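Local coordinates for gamma-glutamyl phosphate reductase (Thermotoga maritima, PDB 1O20), which probably catalyses the NADPH-dependent reduction of L-glutamyl 5-phosphate to the corresponding semialdehyde, the second step of proline biosynthesis from glutamate, at residues A81-D84 with K85-D88; D50-R53 with K54-L57; M90-A93 with C94-I98; I56-A59 with N60-D63; F382-G385 with G386-G389. All coordinates share one frame; numbering follows the deposited sequence.

Contact 1. Residues A81-D84 with K85-D88; sequences ALND and KRID
N83 and R86 meet at a helix N-cap, where the loop leaving helix 74-80 turns into helix 84-99 at the surface of the aldehyde dehydrogenase-like fold. N83 is the cap. Its CG sits between the backbone N and the carbonyl carbon (chi1 51°), which brings OD1 back to R86 N at 3.1 Å. Asparagine suits this place because its short amide can accept from a backbone N-H of the first turn. The backbone carbonyl of N83 then starts the helical pattern, with N83 O taking I87 N at 3.0 Å.

R86 reaches back over the cap in a chain extended from CG to NE, crossing the N83 side chain, with CD 3.6 Å from N83 ND2. Its NH1 donates to A81 O at 3.0 Å, and its NH2 is salt-bridged to D78. A methionine in place of R86 would probably leave A81 O without this side-chain donor and D78 without its charged mate. The acids D84 and D88 pair with R53, while L82 and I87 rest on helix 53-69. In the bond to A81 the oxygen lies near the guanidinium plane, but NH1 stands well above the plane of the A81 carbonyl.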
loop_
_atom_site.group_PDB
_atom_site.type_symbol
_atom_site.label_atom_id
_atom_site.label_comp_id
_atom_site.label_asym_id
_atom_site.label_seq_id
_atom_site.Cartn_x
_atom_site.Cartn_y
_atom_site.Cartn_z
ATOM N N ALA A 81 -0.659 13.816 14.215
ATOM C CA ALA A 81 -0.583 15.271 14.270
ATOM C C ALA A 81 -0.662 15.917 12.885
ATOM O O ALA A 81 -0.117 15.383 11.892
ATOM C CB ALA A 81 0.727 15.701 15.012
ATOM N N LEU A 82 -1.387 17.032 12.806
ATOM C CA LEU A 82 -1.443 17.841 11.596
ATOM C C LEU A 82 -0.898 19.243 11.833
ATOM O O LEU A 82 -0.846 19.732 12.950
ATOM C CB LEU A 82 -2.866 17.967 11.066
ATOM C CG LEU A 82 -3.497 16.662 10.618
ATOM C CD1 LEU A 82 -5.033 16.817 10.316
ATOM C CD2 LEU A 82 -2.744 16.132 9.453
ATOM N N ASN A 83 -0.478 19.869 10.749
ATOM C CA ASN A 83 -0.097 21.281 10.748
ATOM C C ASN A 83 -0.259 21.765 9.299
ATOM O O ASN A 83 -0.666 20.967 8.453
ATOM C CB ASN A 83 1.342 21.382 11.253
ATOM C CG ASN A 83 2.268 20.440 10.505
ATOM O OD1 ASN A 83 2.301 20.460 9.290
ATOM N ND2 ASN A 83 2.974 19.589 11.212
ATOM N N ASP A 84 0.092 23.010 8.991
ATOM C CA ASP A 84 -0.073 23.589 7.629
ATOM C C ASP A 84 0.630 22.821 6.525
ATOM O O ASP A 84 0.061 22.610 5.470
ATOM C CB ASP A 84 0.430 25.037 7.572
ATOM C CG ASP A 84 -0.531 26.003 8.115
ATOM O OD1 ASP A 84 -1.762 25.808 7.956
ATOM O OD2 ASP A 84 -0.153 27.026 8.707
ATOM N N LYS A 85 1.848 22.365 6.797
ATOM C CA LYS A 85 2.640 21.630 5.836
ATOM C C LYS A 85 2.016 20.312 5.463
ATOM O O LYS A 85 2.069 19.883 4.288
ATOM C CB LYS A 85 4.061 21.396 6.383
ATOM C CG LYS A 85 5.142 21.810 5.419
ATOM C CD LYS A 85 5.227 23.294 5.239
ATOM C CE LYS A 85 6.112 23.602 4.021
ATOM N NZ LYS A 85 6.222 25.038 3.785
ATOM N N ARG A 86 1.441 19.662 6.467
ATOM C CA ARG A 86 0.777 18.393 6.222
ATOM C C ARG A 86 -0.539 18.602 5.480
ATOM O O ARG A 86 -0.882 17.800 4.631
ATOM C CB ARG A 86 0.623 17.599 7.525
ATOM C CG ARG A 86 1.923 16.921 7.934
ATOM C CD ARG A 86 2.083 16.583 9.408
ATOM N NE ARG A 86 3.400 15.984 9.670
ATOM C CZ ARG A 86 3.721 15.291 10.761
ATOM N NH1 ARG A 86 2.824 15.063 11.708
ATOM N NH2 ARG A 86 4.945 14.787 10.891
ATOM N N ILE A 87 -1.254 19.685 5.751
ATOM C CA ILE A 87 -2.401 20.002 4.945
ATOM C C ILE A 87 -1.959 20.311 3.509
ATOM O O ILE A 87 -2.617 19.886 2.542
ATOM C CB ILE A 87 -3.237 21.141 5.537
ATOM C CG1 ILE A 87 -3.861 20.686 6.870
ATOM C CG2 ILE A 87 -4.326 21.525 4.545
ATOM C CD1 ILE A 87 -4.395 21.754 7.661
ATOM N N ASP A 88 -0.822 20.987 3.363
ATOM C CA ASP A 88 -0.242 21.195 2.029
ATOM C C ASP A 88 0.046 19.871 1.319
ATOM O O ASP A 88 -0.145 19.787 0.108
ATOM C CB ASP A 88 1.048 22.044 2.079
ATOM C CG ASP A 88 0.812 23.465 2.515
ATOM O OD1 ASP A 88 -0.322 23.961 2.476
ATOM O OD2 ASP A 88 1.718 24.184 2.969
#

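Contact 2. Residues D50-R53 with K54-L57; sequences DERR and KEIL
The guanidinium of R52 meets E55 OE2 at its edge, close to its own plane, while the carboxylate of E55 stands almost perpendicular to it, the two planes 82° apart. The resulting salt bridge, R52 NH1 to E55 OE2 at 3.3 Å, is weak as a hydrogen bond, and R52 has a stronger partner in E175, held by NH2. E55 gets there by bending at chi2 (86°), which folds the carboxylate back along the helix until OE1 lies 3.3 Å from R52 CA.

The second guanidinium, that of R53, takes D50 OD1 at its edge. NE and NH2 both close on that one oxygen, each at 3.2 Å, and come to it from opposite faces of the carboxylate plane. R53 also bridges to D84 and D88, so arginine, with several N-H groups in one plane, suits a place where three acids converge.

An apolar I56 suits its buried place against A168 and I169 of helix 163-177; its CG1 packs 3.3 Å from R52 O. A water joins the two helix ends, donating to E51 O at 2.7 Å and accepting from K54 N. R52 O accepts from I56 N at 2.9 Å. The arrangement is that of a tight helix-to-helix junction: R52, the first residue to leave the helical conformation after helix 35-51, also stands at the N-cap position of helix 53-69.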
loop_
_atom_site.group_PDB
_atom_site.type_symbol
_atom_site.label_atom_id
_atom_site.label_comp_id
_atom_site.label_asym_id
_atom_site.label_seq_id
_atom_site.Cartn_x
_atom_site.Cartn_y
_atom_site.Cartn_z
ATOM N N ASP A 50 -7.704 23.866 2.036
ATOM C CA ASP A 50 -6.971 25.124 2.174
ATOM C C ASP A 50 -7.762 26.132 3.019
ATOM O O ASP A 50 -7.246 26.683 3.971
ATOM C CB ASP A 50 -6.659 25.710 0.790
ATOM C CG ASP A 50 -5.749 26.949 0.845
ATOM O OD1 ASP A 50 -4.776 26.979 1.631
ATOM O OD2 ASP A 50 -5.945 27.957 0.125
ATOM N N GLU A 51 -9.027 26.313 2.675
ATOM C CA GLU A 51 -9.917 27.217 3.375
ATOM C C GLU A 51 -10.279 26.815 4.811
ATOM O O GLU A 51 -10.641 27.678 5.587
ATOM C CB GLU A 51 -11.244 27.304 2.627
ATOM C CG GLU A 51 -11.228 28.119 1.353
ATOM C CD GLU A 51 -12.503 27.942 0.516
ATOM O OE1 GLU A 51 -13.646 27.810 1.073
ATOM O OE2 GLU A 51 -12.349 27.930 -0.722
ATOM N N ARG A 52 -10.257 25.520 5.133
ATOM C CA ARG A 52 -10.738 25.028 6.428
ATOM C C ARG A 52 -9.584 24.614 7.326
ATOM O O ARG A 52 -9.764 23.870 8.289
ATOM C CB ARG A 52 -11.751 23.859 6.270
ATOM C CG ARG A 52 -13.075 24.207 5.597
ATOM C CD ARG A 52 -13.898 25.257 6.268
ATOM N NE ARG A 52 -15.131 25.560 5.541
ATOM C CZ ARG A 52 -16.009 26.470 5.934
ATOM N NH1 ARG A 52 -15.798 27.196 7.035
ATOM N NH2 ARG A 52 -17.127 26.667 5.242
ATOM N N ARG A 53 -8.404 25.141 7.030
ATOM C CA ARG A 53 -7.207 24.869 7.800
ATOM C C ARG A 53 -7.449 25.014 9.265
ATOM O O ARG A 53 -7.096 24.142 10.052
ATOM C CB ARG A 53 -6.123 25.876 7.460
ATOM C CG ARG A 53 -5.312 25.495 6.316
ATOM C CD ARG A 53 -4.307 26.582 5.891
ATOM N NE ARG A 53 -3.876 26.175 4.572
ATOM C CZ ARG A 53 -2.927 25.298 4.325
ATOM N NH1 ARG A 53 -2.235 24.732 5.304
ATOM N NH2 ARG A 53 -2.673 24.970 3.077
ATOM N N LYS A 54 -8.012 26.160 9.617
ATOM C CA LYS A 54 -8.270 26.530 10.998
ATOM C C LYS A 54 -9.104 25.456 11.707
ATOM O O LYS A 54 -8.739 24.979 12.790
ATOM C CB LYS A 54 -9.020 27.872 11.020
ATOM C CG LYS A 54 -8.154 29.096 11.390
ATOM C CD LYS A 54 -6.821 29.268 10.610
ATOM C CE LYS A 54 -6.257 30.720 10.824
ATOM N NZ LYS A 54 -4.865 30.775 11.476
ATOM N N GLU A 55 -10.234 25.102 11.093
ATOM C CA GLU A 55 -11.143 24.105 11.632
ATOM C C GLU A 55 -10.433 22.750 11.766
ATOM O O GLU A 55 -10.540 22.083 12.784
ATOM C CB GLU A 55 -12.408 23.964 10.739
ATOM C CG GLU A 55 -13.393 25.136 10.823
ATOM C CD GLU A 55 -13.083 26.312 9.876
ATOM O OE1 GLU A 55 -11.998 26.352 9.197
ATOM O OE2 GLU A 55 -13.968 27.224 9.809
ATOM N N ILE A 56 -9.685 22.363 10.751
ATOM C CA ILE A 56 -9.010 21.071 10.743
ATOM C C ILE A 56 -7.943 21.038 11.833
ATOM O O ILE A 56 -7.787 20.050 12.524
ATOM C CB ILE A 56 -8.401 20.762 9.333
ATOM C CG1 ILE A 56 -9.541 20.547 8.327
ATOM C CG2 ILE A 56 -7.494 19.473 9.346
ATOM C CD1 ILE A 56 -9.134 20.805 6.868
ATOM N N LEU A 57 -7.204 22.130 11.983
ATOM C CA LEU A 57 -6.145 22.171 12.986
ATOM C C LEU A 57 -6.688 22.253 14.410
ATOM O O LEU A 57 -6.090 21.685 15.310
ATOM C CB LEU A 57 -5.163 23.317 12.686
ATOM C CG LEU A 57 -4.384 23.047 11.397
ATOM C CD1 LEU A 57 -3.364 24.145 11.139
ATOM C CD2 LEU A 57 -3.711 21.666 11.425
HETATM O O HOH W 1 -9.247 28.310 7.793
#

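Contact 3. Residues M90-A93 with C94-I98; sequences MIKA and CETVI
I91 lays its CG2 methyl against the carboxylate of E95, one turn further along helix 84-99, with E95 OE2 3.7 Å away. The two side chains cross at a slant, an i to i+4 pairing typical of an alpha-helix. In E95 the chain is extended beyond CG (chi2 166°), which carries the carboxylate out along the previous turn to the I91 methyl; on the way CG runs past I91 O at 3.5 Å. Glutamate suits this exposed position, being long enough for its carboxylate end to reach back to the isoleucine.

The helix carrying them is wedged between two others, and its residue types follow from that. M90, present as selenomethionine, touches V141 of helix 138-149, and A93, C94 and V97 all pack on I145 of the same helix. C94 also touches I42 and A46 of helix 35-51, which I98 and I91 contact as well. Small residues such as A93 and C94 let the neighbouring helices come near, whereas K92 and E95 take the exposed side.

The backbone is regular. C94 N, E95 N, T96 N and V97 N donate in turn to M90 O, I91 O, K92 O and A93 O. Of these, T96 N to K92 O is the shortest at 2.9 Å. T96 adds a branched side chain whose CB rests 3.5 Å from A93 O. Near the end of the helix, V97 O accepts from K149 NZ of helix 138-149, and V97 CG2 lies 3.5 Å from A93 O.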
loop_
_atom_site.group_PDB
_atom_site.type_symbol
_atom_site.label_atom_id
_atom_site.label_comp_id
_atom_site.label_asym_id
_atom_site.label_seq_id
_atom_site.Cartn_x
_atom_site.Cartn_y
_atom_site.Cartn_z
HETATM N N MSE A 90 -1.602 17.152 1.658
HETATM C CA MSE A 90 -2.939 16.666 1.235
HETATM C C MSE A 90 -3.364 17.374 -0.053
HETATM O O MSE A 90 -3.892 16.732 -0.986
HETATM C CB MSE A 90 -3.987 16.885 2.333
HETATM C CG MSE A 90 -3.879 15.926 3.502
HETATM SE SE MSE A 90 -5.152 16.556 4.907
HETATM C CE MSE A 90 -3.940 16.477 6.459
ATOM N N ILE A 91 -3.082 18.679 -0.116
ATOM C CA ILE A 91 -3.411 19.502 -1.282
ATOM C C ILE A 91 -2.626 19.088 -2.538
ATOM O O ILE A 91 -3.220 18.904 -3.599
ATOM C CB ILE A 91 -3.231 20.978 -0.950
ATOM C CG1 ILE A 91 -4.449 21.463 -0.157
ATOM C CG2 ILE A 91 -3.039 21.836 -2.218
ATOM C CD1 ILE A 91 -4.231 22.738 0.700
ATOM N N LYS A 92 -1.316 18.912 -2.383
ATOM C CA LYS A 92 -0.450 18.371 -3.398
ATOM C C LYS A 92 -0.911 16.976 -3.872
ATOM O O LYS A 92 -0.874 16.714 -5.064
ATOM C CB LYS A 92 0.998 18.318 -2.891
ATOM C CG LYS A 92 1.966 17.558 -3.822
ATOM C CD LYS A 92 3.421 18.086 -3.783
ATOM C CE LYS A 92 4.164 17.862 -5.128
ATOM N NZ LYS A 92 5.059 16.607 -5.122
ATOM N N ALA A 93 -1.339 16.098 -2.957
ATOM C CA ALA A 93 -1.897 14.804 -3.356
ATOM C C ALA A 93 -3.096 14.983 -4.289
ATOM O O ALA A 93 -3.179 14.325 -5.315
ATOM C CB ALA A 93 -2.300 13.956 -2.134
ATOM N N CYS A 94 -3.996 15.905 -3.966
ATOM C CA CYS A 94 -5.102 16.235 -4.867
ATOM C C CYS A 94 -4.600 16.632 -6.272
ATOM O O CYS A 94 -5.126 16.164 -7.297
ATOM C CB CYS A 94 -5.942 17.374 -4.304
ATOM S SG CYS A 94 -6.807 17.007 -2.782
ATOM N N GLU A 95 -3.576 17.485 -6.326
ATOM C CA GLU A 95 -3.059 17.997 -7.588
ATOM C C GLU A 95 -2.406 16.852 -8.371
ATOM O O GLU A 95 -2.540 16.754 -9.571
ATOM C CB GLU A 95 -2.074 19.168 -7.329
ATOM C CG GLU A 95 -2.743 20.418 -6.721
ATOM C CD GLU A 95 -1.734 21.447 -6.159
ATOM O OE1 GLU A 95 -0.538 21.119 -6.175
ATOM O OE2 GLU A 95 -2.120 22.580 -5.709
ATOM N N THR A 96 -1.741 15.945 -7.684
ATOM C CA THR A 96 -1.158 14.778 -8.341
ATOM C C THR A 96 -2.246 13.915 -8.988
ATOM O O THR A 96 -2.156 13.582 -10.175
ATOM C CB THR A 96 -0.328 13.952 -7.332
ATOM O OG1 THR A 96 0.785 14.735 -6.899
ATOM C CG2 THR A 96 0.337 12.735 -7.979
ATOM N N VAL A 97 -3.303 13.615 -8.229
ATOM C CA VAL A 97 -4.394 12.774 -8.699
ATOM C C VAL A 97 -5.135 13.432 -9.873
ATOM O O VAL A 97 -5.442 12.762 -10.850
ATOM C CB VAL A 97 -5.339 12.341 -7.493
ATOM C CG1 VAL A 97 -6.568 11.660 -7.961
ATOM C CG2 VAL A 97 -4.561 11.393 -6.535
ATOM N N ILE A 98 -5.403 14.735 -9.794
ATOM C CA ILE A 98 -6.021 15.445 -10.892
ATOM C C ILE A 98 -5.213 15.241 -12.183
ATOM O O ILE A 98 -5.777 15.058 -13.229
ATOM C CB ILE A 98 -6.169 16.937 -10.573
ATOM C CG1 ILE A 98 -7.265 17.180 -9.543
ATOM C CG2 ILE A 98 -6.498 17.765 -11.804
ATOM C CD1 ILE A 98 -7.087 18.477 -8.831
#

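Contact 4. Residues I56-A59 with N60-D63; sequences ILEA and NRID
E58 and R61 lie side by side and point the same way, the planes of carboxylate and guanidinium only 19° apart. In E58 the CG is anti to the backbone N (chi1 167°), and a bend at chi2 then turns the carboxylate along the helix. R61 starts likewise with CG anti to N, but it bends at chi3 (67°), which swings the guanidinium back to face the acid side-on. NE donates to E58 OE2 at 3.0 Å and NH2 to E58 OE1 at 3.1 Å, one nitrogen for each oxygen. The fit is not flat: OE1 is met on its syn side, whereas NE comes to OE2 from above the carboxylate plane.

This is an i to i+3 salt bridge on the exposed side of helix 53-69, where a long acid and a long base can span most of a turn. The inner side of the helix is different. N60, with its CG also anti to N, sends its buried amide to partners beyond the helix: OD1 accepts from L82 N, while ND2 donates to L80 O and S165 OG. D63, buried too, is bound by N164 and S165 of helix 163-177. A59 is small enough to sit against N164 and A168 of that helix.

Among the backbone bonds, R61 N to L57 O is the shortest at 2.8 Å. I62 N has only weak bonds to E58 O and A59 O, and I62 CG1 lies 3.7 Å from E58 O.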
loop_
_atom_site.group_PDB
_atom_site.type_symbol
_atom_site.label_atom_id
_atom_site.label_comp_id
_atom_site.label_asym_id
_atom_site.label_seq_id
_atom_site.Cartn_x
_atom_site.Cartn_y
_atom_site.Cartn_z
ATOM N N ILE A 56 -9.685 22.363 10.751
ATOM C CA ILE A 56 -9.010 21.071 10.743
ATOM C C ILE A 56 -7.943 21.038 11.833
ATOM O O ILE A 56 -7.787 20.050 12.524
ATOM C CB ILE A 56 -8.401 20.762 9.333
ATOM C CG1 ILE A 56 -9.541 20.547 8.327
ATOM C CG2 ILE A 56 -7.494 19.473 9.346
ATOM C CD1 ILE A 56 -9.134 20.805 6.868
ATOM N N LEU A 57 -7.204 22.130 11.983
ATOM C CA LEU A 57 -6.145 22.171 12.986
ATOM C C LEU A 57 -6.688 22.253 14.410
ATOM O O LEU A 57 -6.090 21.685 15.310
ATOM C CB LEU A 57 -5.163 23.317 12.686
ATOM C CG LEU A 57 -4.384 23.047 11.397
ATOM C CD1 LEU A 57 -3.364 24.145 11.139
ATOM C CD2 LEU A 57 -3.711 21.666 11.425
ATOM N N GLU A 58 -7.808 22.929 14.606
ATOM C CA GLU A 58 -8.470 22.978 15.920
ATOM C C GLU A 58 -9.018 21.612 16.329
ATOM O O GLU A 58 -8.891 21.207 17.468
ATOM C CB GLU A 58 -9.614 24.012 15.945
ATOM C CG GLU A 58 -10.546 23.922 17.155
ATOM C CD GLU A 58 -9.862 24.207 18.510
ATOM O OE1 GLU A 58 -10.503 23.909 19.546
ATOM O OE2 GLU A 58 -8.687 24.697 18.561
ATOM N N ALA A 59 -9.642 20.922 15.396
ATOM C CA ALA A 59 -10.053 19.549 15.612
ATOM C C ALA A 59 -8.849 18.648 15.942
ATOM O O ALA A 59 -8.884 17.830 16.893
ATOM C CB ALA A 59 -10.770 19.041 14.372
ATOM N N ASN A 60 -7.764 18.836 15.189
ATOM C CA ASN A 60 -6.576 18.044 15.411
ATOM C C ASN A 60 -5.896 18.372 16.742
ATOM O O ASN A 60 -5.271 17.500 17.349
ATOM C CB ASN A 60 -5.591 18.216 14.270
ATOM C CG ASN A 60 -4.423 17.299 14.398
ATOM O OD1 ASN A 60 -3.368 17.712 14.851
ATOM N ND2 ASN A 60 -4.600 16.030 14.011
ATOM N N ARG A 61 -6.041 19.604 17.206
ATOM C CA ARG A 61 -5.449 20.006 18.494
ATOM C C ARG A 61 -6.130 19.195 19.593
ATOM O O ARG A 61 -5.464 18.793 20.548
ATOM C CB ARG A 61 -5.672 21.469 18.759
ATOM C CG ARG A 61 -5.131 22.009 20.096
ATOM C CD ARG A 61 -5.718 23.373 20.432
ATOM N NE ARG A 61 -7.153 23.238 20.702
ATOM C CZ ARG A 61 -7.685 23.049 21.907
ATOM N NH1 ARG A 61 -6.901 23.012 22.993
ATOM N NH2 ARG A 61 -9.012 22.919 22.034
ATOM N N ILE A 62 -7.438 18.923 19.436
ATOM C CA ILE A 62 -8.150 18.109 20.413
ATOM C C ILE A 62 -7.658 16.672 20.405
ATOM O O ILE A 62 -7.335 16.146 21.450
ATOM C CB ILE A 62 -9.666 18.177 20.208
ATOM C CG1 ILE A 62 -10.166 19.594 20.555
ATOM C CG2 ILE A 62 -10.368 17.104 21.043
ATOM C CD1 ILE A 62 -11.586 19.849 20.053
ATOM N N ASP A 63 -7.561 16.051 19.229
ATOM C CA ASP A 63 -7.043 14.693 19.123
ATOM C C ASP A 63 -5.630 14.552 19.757
ATOM O O ASP A 63 -5.332 13.587 20.507
ATOM C CB ASP A 63 -6.971 14.265 17.662
ATOM C CG ASP A 63 -8.336 14.060 17.024
ATOM O OD1 ASP A 63 -9.351 13.888 17.743
ATOM O OD2 ASP A 63 -8.481 14.073 15.771
#

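Contact 5. Residues F382-G385 with G386-G389; sequences FTDG and GQFG
D384 OD1 is gripped by Q387 N at 3.0 Å and by a water that donates to it at 2.8 Å. The backbone donor comes to the anti side of the oxygen, 15° out of the carboxylate plane. The same water accepts from Q387 NE2, so side chain and backbone of Q387 are both tied to D384, and a second water links D384 OD2 to G386 N. D384 can do this because its CG is anti to the backbone N (chi1 166°), which carries the carboxylate across the opening of the bend. Aspartate is short enough to fold back on its own loop in this way.

The backbone closes the bend with F388 N to D384 O at 3.0 Å, and a type I beta turn from G386 to G389 overlaps this bend. Glycine suits both ends of the turn: a side chain on G386 would crowd D384 OD1, and G389 has a positive phi (80°).

The F388 ring packs against the backbone of F382 and T383, its CE1 3.2 Å from F382 O and its CZ near T383 CA. F382 in turn offers its ring edge to Q387 OE1, which lies 3.4 Å from CD1. With an alanine at F388, the F382 and T383 backbone would probably lose the ring they rest against, leaving a gap beside them.

Y375, touched by both phenylalanines, belongs to strand 373-376 at the border of the seven-stranded parallel sheet. T383 OG1 bonds to Y375 and to S351 of the adjoining strand, while E393 accepts from G385 N; the loop itself lies between strands 373-376 and 396-397.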
loop_
_atom_site.group_PDB
_atom_site.type_symbol
_atom_site.label_atom_id
_atom_site.label_comp_id
_atom_site.label_asym_id
_atom_site.label_seq_id
_atom_site.Cartn_x
_atom_site.Cartn_y
_atom_site.Cartn_z
ATOM N N PHE A 382 12.210 0.453 -3.501
ATOM C CA PHE A 382 11.505 0.941 -4.652
ATOM C C PHE A 382 10.076 0.443 -4.701
ATOM O O PHE A 382 9.325 0.926 -5.528
ATOM C CB PHE A 382 12.228 0.551 -5.935
ATOM C CG PHE A 382 13.533 1.285 -6.152
ATOM C CD1 PHE A 382 13.572 2.663 -6.236
ATOM C CD2 PHE A 382 14.718 0.582 -6.317
ATOM C CE1 PHE A 382 14.786 3.328 -6.455
ATOM C CE2 PHE A 382 15.884 1.215 -6.526
ATOM C CZ PHE A 382 15.936 2.611 -6.586
ATOM N N THR A 383 9.688 -0.513 -3.848
ATOM C CA THR A 383 8.348 -1.089 -3.928
ATOM C C THR A 383 7.360 -0.070 -3.329
ATOM O O THR A 383 7.189 -0.002 -2.103
ATOM C CB THR A 383 8.235 -2.395 -3.185
ATOM O OG1 THR A 383 9.157 -3.350 -3.733
ATOM C CG2 THR A 383 6.806 -3.006 -3.446
ATOM N N ASP A 384 6.767 0.724 -4.225
ATOM C CA ASP A 384 6.069 1.943 -3.859
ATOM C C ASP A 384 5.468 2.578 -5.110
ATOM O O ASP A 384 6.097 2.626 -6.171
ATOM C CB ASP A 384 7.077 2.893 -3.197
ATOM C CG ASP A 384 6.558 4.317 -3.073
ATOM O OD1 ASP A 384 6.784 5.137 -4.008
ATOM O OD2 ASP A 384 5.880 4.669 -2.087
ATOM N N GLY A 385 4.234 3.060 -5.035
ATOM C CA GLY A 385 3.531 3.486 -6.246
ATOM C C GLY A 385 4.199 4.667 -6.957
ATOM O O GLY A 385 4.333 4.698 -8.193
ATOM N N GLY A 386 4.668 5.635 -6.178
ATOM C CA GLY A 386 5.379 6.792 -6.725
ATOM C C GLY A 386 6.608 6.359 -7.506
ATOM O O GLY A 386 6.827 6.795 -8.635
ATOM N N GLN A 387 7.359 5.434 -6.934
ATOM C CA GLN A 387 8.597 4.946 -7.548
ATOM C C GLN A 387 8.309 4.174 -8.828
ATOM O O GLN A 387 9.098 4.201 -9.772
ATOM C CB GLN A 387 9.400 4.090 -6.564
ATOM C CG GLN A 387 9.953 4.855 -5.329
ATOM C CD GLN A 387 10.914 5.964 -5.739
ATOM O OE1 GLN A 387 11.928 5.687 -6.362
ATOM N NE2 GLN A 387 10.537 7.223 -5.467
ATOM N N PHE A 388 7.174 3.498 -8.860
ATOM C CA PHE A 388 6.787 2.677 -9.983
ATOM C C PHE A 388 6.001 3.467 -11.055
ATOM O O PHE A 388 5.471 2.871 -11.997
ATOM C CB PHE A 388 5.946 1.505 -9.480
ATOM C CG PHE A 388 6.736 0.334 -8.915
ATOM C CD1 PHE A 388 8.108 0.362 -8.751
ATOM C CD2 PHE A 388 6.058 -0.804 -8.522
ATOM C CE1 PHE A 388 8.777 -0.748 -8.232
ATOM C CE2 PHE A 388 6.721 -1.892 -8.012
ATOM C CZ PHE A 388 8.077 -1.866 -7.870
ATOM N N GLY A 389 5.902 4.783 -10.922
ATOM C CA GLY A 389 5.221 5.615 -11.902
ATOM C C GLY A 389 3.687 5.658 -11.802
ATOM O O GLY A 389 3.050 6.127 -12.721
HETATM O O HOH W 2 3.830 6.076 -3.467
HETATM O O HOH W 3 7.607 7.793 -4.260
#

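In the fold
Contacts 1 to 4 form one connected helical region. R53 of contact 2 joins it to contact 1 through two acids, with D88 OD1 2.6 Å from R53 NH2 and D84 OD1 2.9 Å from R53 NH1. L82 is a second hub: its N meets N60 OD1 of contact 4, and its CD2 packs on M90 CE of contact 3. Contacts 2 and 4 share I56 and L57 on helix 53-69, and contacts 1 and 3 share helix 84-99. Contact 5 stands apart beside the seven-stranded sheet; the nearest atoms of contact 3 are about 8 Å from it, those of contacts 2 and 4 about 22 Å.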